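Local atomic coordinates of aspartate-semialdehyde dehydrogenase (Thermus thermophilus, PDB entry 2YV3), a protein that probably catalyses the NADPH-dependent reductive dephosphorylation of L-aspartyl-4-phosphate to L-aspartate-semialdehyde, a step towards lysine, methionine and threonine. Residues G7-V12 and V41-R46; G284-E289 and Q311-A316; Q152-A157 and E181-P186. All blocks are in the same frame, centred on the assembly; numbering follows the deposited sequence.

The three contacts follow one another in the order 1, 3, 2 along the chain. Contact 1 lies in the NAD-binding domain, between the loop that joins strand 3-6 to helix 11-22 and the edge strand 42-45 of the same sheet. Contacts 3 and 2 belong to the dimerisation domain, at the ends of its strands 143-151 and 302-310. Their centres are 18 to 22 Å apart. Contacts 1 and 2 touch where Leu312 packs on Ala11 and Val12. Contacts 2 and 3 meet at Gln311 and Ser155. Segments 7-12, 152-157 and 311-316 all hold residues predicted to bind NADP, so these three segments probably line the cofactor site between the domains.

Contact 1 of 3, residues G7-V12 and V41-R46; sequences GATGAV and VRLAFR
Ala8 and Thr9 both meet Leu43, and each takes a different methyl of it. The segment 7-12 is the glycine-rich turn of a Rossmann-type fold. Gly7 and Gly10 fit the first two glycines of a GxxGxxG motif. Ala8 comes first along the turn. Its CB points at the strand and lies 3.5 Å from Leu43 CD2, the closer of the two touches. Thr9 follows. Its CG2 is 4.1 Å from Leu43 CD1, and the two side chains cross at about a right angle. The threonine torsion divides its two branches. CG2 lies beside the backbone N, anti to the carbonyl carbon, and faces the leucine. OG1 sits between the backbone N and the carbonyl carbon (chi1 74°) and makes a weak hydrogen bond to Ser38 OG. Thr9 and Ser38 are both predicted to bind NADP, so the leucine packs beside the probable cofactor site. At Gly10 the chain turns into the helix. Its N gives a hydrogen bond to Gly7 O, 3.1 Å away, and the residue takes the N-cap position. Ala11 and Val12 then open helix 11-22.

Leu43 belongs to strand 42-45, an outermost strand of the mixed sheet, and shares backbone hydrogen bonds with Ile50 of the antiparallel strand 48-54. Ala8 and Leu43 both pack on Val52 of that strand and on Leu32 of strand 31-34. Further along the edge strand, Phe45 packs on Leu17 and Glu21 of helix 11-22.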
loop_
_atom_site.group_PDB
_atom_site.type_symbol
_atom_site.label_atom_id
_atom_site.label_comp_id
_atom_site.label_asym_id
_atom_site.label_seq_id
_atom_site.Cartn_x
_atom_site.Cartn_y
_atom_site.Cartn_z
ATOM N N GLY A 7 25.776 -12.257 14.130
ATOM C CA GLY A 7 24.674 -11.317 14.255
ATOM C C GLY A 7 23.642 -11.621 15.335
ATOM O O GLY A 7 22.785 -10.792 15.622
ATOM N N ALA A 8 23.722 -12.805 15.933
ATOM C CA ALA A 8 22.791 -13.238 16.983
ATOM C C ALA A 8 21.643 -12.309 17.375
ATOM O O ALA A 8 20.526 -12.441 16.893
ATOM C CB ALA A 8 23.573 -13.617 18.241
ATOM N N THR A 9 21.945 -11.373 18.264
ATOM C CA THR A 9 20.991 -10.410 18.835
ATOM C C THR A 9 20.054 -9.560 17.958
ATOM O O THR A 9 19.282 -8.741 18.472
ATOM C CB THR A 9 21.747 -9.478 19.777
ATOM O OG1 THR A 9 22.522 -8.548 19.019
ATOM C CG2 THR A 9 22.700 -10.293 20.646
ATOM N N GLY A 10 20.102 -9.756 16.647
ATOM C CA GLY A 10 19.245 -8.992 15.754
ATOM C C GLY A 10 17.895 -9.646 15.504
ATOM O O GLY A 10 17.617 -10.739 16.007
ATOM N N ALA A 11 17.055 -8.978 14.720
ATOM C CA ALA A 11 15.733 -9.503 14.406
ATOM C C ALA A 11 15.859 -10.821 13.641
ATOM O O ALA A 11 15.272 -11.823 14.005
ATOM C CB ALA A 11 14.967 -8.493 13.591
ATOM N N VAL A 12 16.636 -10.813 12.576
ATOM C CA VAL A 12 16.845 -12.017 11.801
ATOM C C VAL A 12 17.598 -13.035 12.675
ATOM O O VAL A 12 17.128 -14.161 12.885
ATOM C CB VAL A 12 17.665 -11.699 10.513
ATOM C CG1 VAL A 12 18.034 -12.977 9.780
ATOM C CG2 VAL A 12 16.861 -10.775 9.609
ATOM N N VAL A 41 26.041 -10.964 26.329
ATOM C CA VAL A 41 24.598 -11.090 26.439
ATOM C C VAL A 41 24.228 -12.530 26.113
ATOM O O VAL A 41 25.005 -13.246 25.467
ATOM C CB VAL A 41 23.902 -10.147 25.452
ATOM C CG1 VAL A 41 22.468 -10.607 25.180
ATOM C CG2 VAL A 41 23.937 -8.727 26.007
ATOM N N ARG A 42 23.048 -12.955 26.559
ATOM C CA ARG A 42 22.609 -14.318 26.315
ATOM C C ARG A 42 21.230 -14.462 25.655
ATOM O O ARG A 42 20.265 -13.743 25.963
ATOM C CB ARG A 42 22.651 -15.123 27.624
ATOM C CG ARG A 42 24.043 -15.302 28.199
ATOM C CD ARG A 42 24.018 -15.017 29.680
ATOM N NE ARG A 42 23.362 -13.734 29.922
ATOM C CZ ARG A 42 22.642 -13.441 31.002
ATOM N NH1 ARG A 42 22.479 -14.341 31.963
ATOM N NH2 ARG A 42 22.060 -12.257 31.104
ATOM N N LEU A 43 21.173 -15.400 24.719
ATOM C CA LEU A 43 19.949 -15.710 24.001
ATOM C C LEU A 43 19.486 -17.066 24.536
ATOM O O LEU A 43 19.940 -17.517 25.585
ATOM C CB LEU A 43 20.203 -15.778 22.484
ATOM C CG LEU A 43 20.599 -14.493 21.752
ATOM C CD1 LEU A 43 21.752 -13.832 22.467
ATOM C CD2 LEU A 43 20.983 -14.812 20.315
ATOM N N ALA A 44 18.596 -17.722 23.810
ATOM C CA ALA A 44 18.069 -18.993 24.269
ATOM C C ALA A 44 17.820 -19.921 23.112
ATOM O O ALA A 44 17.255 -19.529 22.088
ATOM C CB ALA A 44 16.773 -18.765 25.029
ATOM N N PHE A 45 18.228 -21.161 23.293
ATOM C CA PHE A 45 18.060 -22.157 22.268
ATOM C C PHE A 45 17.680 -23.447 22.975
ATOM O O PHE A 45 18.160 -23.722 24.074
ATOM C CB PHE A 45 19.374 -22.314 21.499
ATOM C CG PHE A 45 19.234 -23.062 20.216
ATOM C CD1 PHE A 45 18.274 -22.685 19.279
ATOM C CD2 PHE A 45 20.056 -24.139 19.938
ATOM C CE1 PHE A 45 18.135 -23.373 18.083
ATOM C CE2 PHE A 45 19.929 -24.834 18.744
ATOM C CZ PHE A 45 18.967 -24.454 17.813
ATOM N N ARG A 46 16.816 -24.235 22.351
ATOM C CA ARG A 46 16.371 -25.480 22.956
ATOM C C ARG A 46 16.116 -25.288 24.475
ATOM O O ARG A 46 16.226 -26.228 25.278
ATOM C CB ARG A 46 17.402 -26.574 22.683
ATOM C CG ARG A 46 17.484 -26.960 21.206
ATOM C CD ARG A 46 18.380 -28.185 20.983
ATOM N NE ARG A 46 18.314 -28.694 19.610
ATOM C CZ ARG A 46 19.207 -28.438 18.646
ATOM N NH1 ARG A 46 20.259 -27.677 18.895
ATOM N NH2 ARG A 46 19.036 -28.937 17.424
#

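Contact 2 of 3, residues G284-E289 and Q311-A316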
loop_
_atom_site.group_PDB
_atom_site.type_symbol
_atom_site.label_atom_id
_atom_site.label_comp_id
_atom_site.label_asym_id
_atom_site.label_seq_id
_atom_site.Cartn_x
_atom_site.Cartn_y
_atom_site.Cartn_z
ATOM N N GLY A 284 4.157 -14.985 11.011
ATOM C CA GLY A 284 4.257 -16.153 11.859
ATOM C C GLY A 284 4.436 -17.435 11.069
ATOM O O GLY A 284 5.278 -18.260 11.401
ATOM N N LYS A 285 3.649 -17.603 10.014
ATOM C CA LYS A 285 3.711 -18.805 9.193
ATOM C C LYS A 285 4.960 -18.845 8.313
ATOM O O LYS A 285 5.484 -17.795 7.960
ATOM C CB LYS A 285 2.466 -18.877 8.324
ATOM C CG LYS A 285 1.278 -19.502 9.015
ATOM C CD LYS A 285 0.493 -20.355 8.035
ATOM C CE LYS A 285 -0.266 -19.516 7.024
ATOM N NZ LYS A 285 -1.627 -19.157 7.543
ATOM N N TRP A 286 5.450 -20.036 7.962
ATOM C CA TRP A 286 6.640 -20.112 7.104
ATOM C C TRP A 286 6.184 -19.879 5.677
ATOM O O TRP A 286 6.976 -19.539 4.805
ATOM C CB TRP A 286 7.350 -21.472 7.188
ATOM C CG TRP A 286 7.674 -21.925 8.576
ATOM C CD1 TRP A 286 7.774 -21.144 9.693
ATOM C CD2 TRP A 286 7.918 -23.271 9.007
ATOM N NE1 TRP A 286 8.052 -21.920 10.795
ATOM C CE2 TRP A 286 8.137 -23.232 10.405
ATOM C CE3 TRP A 286 7.957 -24.514 8.353
ATOM C CZ2 TRP A 286 8.407 -24.382 11.159
ATOM C CZ3 TRP A 286 8.226 -25.657 9.101
ATOM C CH2 TRP A 286 8.440 -25.581 10.493
ATOM N N ASP A 287 4.896 -20.054 5.435
ATOM C CA ASP A 287 4.387 -19.831 4.098
ATOM C C ASP A 287 4.126 -18.378 3.773
ATOM O O ASP A 287 4.240 -17.472 4.610
ATOM C CB ASP A 287 3.092 -20.598 3.859
ATOM C CG ASP A 287 3.335 -22.030 3.516
ATOM O OD1 ASP A 287 4.517 -22.407 3.422
ATOM O OD2 ASP A 287 2.343 -22.770 3.337
ATOM N N VAL A 288 3.760 -18.183 2.522
ATOM C CA VAL A 288 3.433 -16.885 2.009
ATOM C C VAL A 288 2.025 -17.118 1.543
ATOM O O VAL A 288 1.730 -18.160 0.956
ATOM C CB VAL A 288 4.336 -16.528 0.797
ATOM C CG1 VAL A 288 4.435 -17.722 -0.155
ATOM C CG2 VAL A 288 3.772 -15.340 0.050
ATOM N N GLU A 289 1.136 -16.186 1.816
ATOM C CA GLU A 289 -0.220 -16.353 1.342
ATOM C C GLU A 289 -0.323 -15.585 0.049
ATOM O O GLU A 289 0.401 -14.616 -0.145
ATOM C CB GLU A 289 -1.216 -15.835 2.378
ATOM C CG GLU A 289 -1.442 -16.829 3.526
ATOM C CD GLU A 289 -2.047 -16.178 4.760
ATOM O OE1 GLU A 289 -2.310 -16.887 5.750
ATOM O OE2 GLU A 289 -2.251 -14.949 4.740
ATOM N N GLN A 311 8.091 -11.136 7.020
ATOM C CA GLN A 311 9.345 -10.472 6.676
ATOM C C GLN A 311 10.594 -10.972 7.426
ATOM O O GLN A 311 11.688 -10.964 6.873
ATOM C CB GLN A 311 9.159 -8.967 6.861
ATOM C CG GLN A 311 10.287 -8.110 6.346
ATOM C CD GLN A 311 11.424 -7.987 7.330
ATOM O OE1 GLN A 311 11.212 -8.012 8.551
ATOM N NE2 GLN A 311 12.644 -7.832 6.811
ATOM N N LEU A 312 10.449 -11.413 8.671
ATOM C CA LEU A 312 11.604 -11.924 9.395
ATOM C C LEU A 312 11.851 -13.384 9.076
ATOM O O LEU A 312 12.886 -13.936 9.423
ATOM C CB LEU A 312 11.426 -11.763 10.901
ATOM C CG LEU A 312 12.325 -10.658 11.457
ATOM C CD1 LEU A 312 12.176 -10.577 12.951
ATOM C CD2 LEU A 312 13.777 -10.949 11.092
ATOM N N LEU A 313 10.891 -14.013 8.418
ATOM C CA LEU A 313 11.032 -15.412 8.068
ATOM C C LEU A 313 11.583 -15.554 6.659
ATOM O O LEU A 313 12.163 -16.575 6.312
ATOM C CB LEU A 313 9.688 -16.142 8.222
ATOM C CG LEU A 313 9.289 -16.483 9.667
ATOM C CD1 LEU A 313 8.092 -17.395 9.659
ATOM C CD2 LEU A 313 10.417 -17.186 10.361
ATOM N N LYS A 314 11.401 -14.521 5.842
ATOM C CA LYS A 314 11.944 -14.537 4.488
ATOM C C LYS A 314 13.242 -13.732 4.592
ATOM O O LYS A 314 13.536 -12.777 3.867
ATOM C CB LYS A 314 10.933 -13.970 3.490
ATOM C CG LYS A 314 9.669 -14.863 3.391
ATOM C CD LYS A 314 10.003 -16.374 3.362
ATOM C CE LYS A 314 10.427 -16.816 1.962
ATOM N NZ LYS A 314 11.066 -18.172 1.871
ATOM N N GLY A 315 13.983 -14.172 5.593
ATOM C CA GLY A 315 15.280 -13.667 5.942
ATOM C C GLY A 315 15.842 -14.969 6.476
ATOM O O GLY A 315 16.669 -15.618 5.819
ATOM N N ALA A 316 15.309 -15.390 7.624
ATOM C CA ALA A 316 15.744 -16.604 8.300
ATOM C C ALA A 316 15.240 -17.965 7.814
ATOM O O ALA A 316 15.986 -18.936 7.892
ATOM C CB ALA A 316 15.469 -16.470 9.794
#
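Leu313 carries this contact with one methyl, CD1, set against the loop 284-286. The leucine is the close-packed part: it is buried, and the loop covers more of it than of any other residue here. Its CD1 lies 3.4 Å from Gly284 O and 3.1 Å from Lys285 O, so two successive carbonyls border it. The third neighbour is the indole of Trp286, whose CD1 is 3.8 Å from Leu313 CD1. The methyl meets the ring at its edge, near the ring plane, on the five-membered side and not over a face. The leucine reaches there because CD1 continues the chain in an extended line (chi2 -170°). The methyl thus meets two polar backbone oxygens and one apolar ring edge.

The other side is looser. Trp286 is largely exposed to solvent, although its side chain also touches Arg23. The CB of Lys285 points away from segment 311-316, and its NZ forms a salt bridge with Glu289 OE1 at 3.0 Å. The oxygen is approached on its anti side, 18° out of the carboxylate plane. Lys285 NZ has a second salt bridge, to Glu266 OE1. The lysine thus lies between two acids that come close together, and its charge probably eases their repulsion.

Asp310 bridges the two segments with weak hydrogen bonds: OD1 to Gly284 N, and OD2 to Leu312 N and Leu313 N. Strand 288-295, which follows the loop, is an outermost strand of its sheet and pairs with 302-310. Val288 packs on Ile129 and Met132 of helix 125-141. Leu313 also touches Val19 of helix 11-22, so this corner joins the end of the sheet to the NAD-binding domain.

Contact 3 of 3, residues Q152-A157 and E181-P186; sequences QAASGA and EAFAHP
Phe183 touches Ala154 and Ala157 with the end of its ring, at a short 3-10 turn that links strand 143-151 to helix 159-173. This is a strand-to-helix connection in the alpha+beta dimerisation domain, of the GAPDH-like type. Phe183 CE1 is 3.7 Å from Ala157 CB, and Phe183 CZ is 4.1 Å from Ala154 CB. Both methyls approach the ring obliquely. The phenylalanine CB does not aim straight at the turn. With CG beside the backbone N and anti to the carbonyl carbon (chi1 -53°), the ring extends toward the two methyls. On one face the ring carries the methyl of its own neighbour: Ala182 CB stands 4.1 Å above the plane, offset toward the rim. Ala161 and Glu164 of helix 159-173 also pack on Phe183, so the ring sits against the start of that helix and the turn that leads into it. Glu164 OE1 further accepts a hydrogen bond from Ala182 N, which ties the returning loop to the same helix.

The CB of Ser155 points away from segment 181-186. Its OG lies between the backbone N and the carbonyl carbon (chi1 51°) and is hydrogen-bonded with Gln311 OE1. Ser155, Gly156 and Gln311 are all predicted NADP-binding residues, so the aromatic packs on the back of a probable cofactor loop. Ala157 also lies close to Arg231, predicted to bind the substrate. Beyond the ring, the loop reaches the dimer interface, where His185 meets Tyr276 of the second subunit. The turn itself is closed by the hydrogen bond from Ala157 N to Ala154 O, 2.7 Å long, and its two methyls, Ala154 CB and Ala157 CB, are 5.7 Å apart.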
loop_
_atom_site.group_PDB
_atom_site.type_symbol
_atom_site.label_atom_id
_atom_site.label_comp_id
_atom_site.label_asym_id
_atom_site.label_seq_id
_atom_site.Cartn_x
_atom_site.Cartn_y
_atom_site.Cartn_z
ATOM N N GLN A 152 5.339 -2.401 2.858
ATOM C CA GLN A 152 6.349 -2.920 3.772
ATOM C C GLN A 152 6.228 -2.623 5.267
ATOM O O GLN A 152 5.634 -1.629 5.671
ATOM C CB GLN A 152 7.738 -2.540 3.244
ATOM C CG GLN A 152 8.214 -3.511 2.168
ATOM C CD GLN A 152 9.471 -3.051 1.481
ATOM O OE1 GLN A 152 10.439 -2.676 2.139
ATOM N NE2 GLN A 152 9.470 -3.081 0.142
ATOM N N ALA A 153 6.818 -3.500 6.075
ATOM C CA ALA A 153 6.739 -3.404 7.527
ATOM C C ALA A 153 7.917 -2.803 8.298
ATOM O O ALA A 153 8.993 -2.573 7.760
ATOM C CB ALA A 153 6.418 -4.784 8.089
ATOM N N ALA A 154 7.683 -2.570 9.585
ATOM C CA ALA A 154 8.677 -1.994 10.475
ATOM C C ALA A 154 9.864 -2.928 10.710
ATOM O O ALA A 154 11.005 -2.470 10.768
ATOM C CB ALA A 154 8.035 -1.629 11.793
ATOM N N SER A 155 9.619 -4.229 10.835
ATOM C CA SER A 155 10.732 -5.153 11.069
ATOM C C SER A 155 11.828 -5.055 10.002
ATOM O O SER A 155 12.992 -5.351 10.271
ATOM C CB SER A 155 10.232 -6.603 11.185
ATOM O OG SER A 155 9.408 -6.963 10.097
ATOM N N GLY A 156 11.451 -4.624 8.799
ATOM C CA GLY A 156 12.416 -4.484 7.723
ATOM C C GLY A 156 13.464 -3.449 8.099
ATOM O O GLY A 156 14.583 -3.440 7.555
ATOM N N ALA A 157 13.091 -2.577 9.039
ATOM C CA ALA A 157 13.974 -1.521 9.515
ATOM C C ALA A 157 14.645 -1.964 10.814
ATOM O O ALA A 157 15.139 -1.140 11.587
ATOM C CB ALA A 157 13.186 -0.233 9.729
ATOM N N GLU A 181 12.449 8.582 14.584
ATOM C CA GLU A 181 13.878 8.374 14.788
ATOM C C GLU A 181 14.429 7.248 13.953
ATOM O O GLU A 181 15.537 7.339 13.440
ATOM C CB GLU A 181 14.182 8.011 16.238
ATOM C CG GLU A 181 13.284 8.634 17.286
ATOM C CD GLU A 181 13.903 9.848 17.947
ATOM O OE1 GLU A 181 13.800 9.938 19.192
ATOM O OE2 GLU A 181 14.480 10.704 17.224
ATOM N N ALA A 182 13.657 6.170 13.849
ATOM C CA ALA A 182 14.075 4.972 13.130
ATOM C C ALA A 182 13.681 4.943 11.663
ATOM O O ALA A 182 14.133 4.087 10.898
ATOM C CB ALA A 182 13.520 3.749 13.843
ATOM N N PHE A 183 12.832 5.874 11.266
ATOM C CA PHE A 183 12.391 5.936 9.894
ATOM C C PHE A 183 12.746 7.320 9.378
ATOM O O PHE A 183 13.343 8.126 10.108
ATOM C CB PHE A 183 10.891 5.681 9.863
ATOM C CG PHE A 183 10.488 4.403 10.566
ATOM C CD1 PHE A 183 10.717 3.161 9.974
ATOM C CD2 PHE A 183 9.923 4.439 11.834
ATOM C CE1 PHE A 183 10.395 1.989 10.624
ATOM C CE2 PHE A 183 9.593 3.263 12.500
ATOM C CZ PHE A 183 9.833 2.035 11.890
ATOM N N ALA A 184 12.395 7.610 8.129
ATOM C CA ALA A 184 12.716 8.923 7.572
ATOM C C ALA A 184 11.795 9.984 8.171
ATOM O O ALA A 184 12.132 11.174 8.224
ATOM C CB ALA A 184 12.574 8.892 6.040
ATOM N N HIS A 185 10.630 9.529 8.624
ATOM C CA HIS A 185 9.608 10.399 9.195
ATOM C C HIS A 185 8.864 9.623 10.295
ATOM O O HIS A 185 9.254 8.513 10.647
ATOM C CB HIS A 185 8.620 10.797 8.086
ATOM C CG HIS A 185 9.246 11.536 6.943
ATOM N ND1 HIS A 185 9.338 12.911 6.903
ATOM C CD2 HIS A 185 9.801 11.088 5.791
ATOM C CE1 HIS A 185 9.921 13.278 5.775
ATOM N NE2 HIS A 185 10.213 12.191 5.082
ATOM N N PRO A 186 7.794 10.212 10.867
ATOM C CA PRO A 186 7.061 9.479 11.911
ATOM C C PRO A 186 6.106 8.510 11.205
ATOM O O PRO A 186 5.262 8.943 10.430
ATOM C CB PRO A 186 6.306 10.583 12.662
ATOM C CG PRO A 186 7.036 11.840 12.305
ATOM C CD PRO A 186 7.402 11.630 10.865
#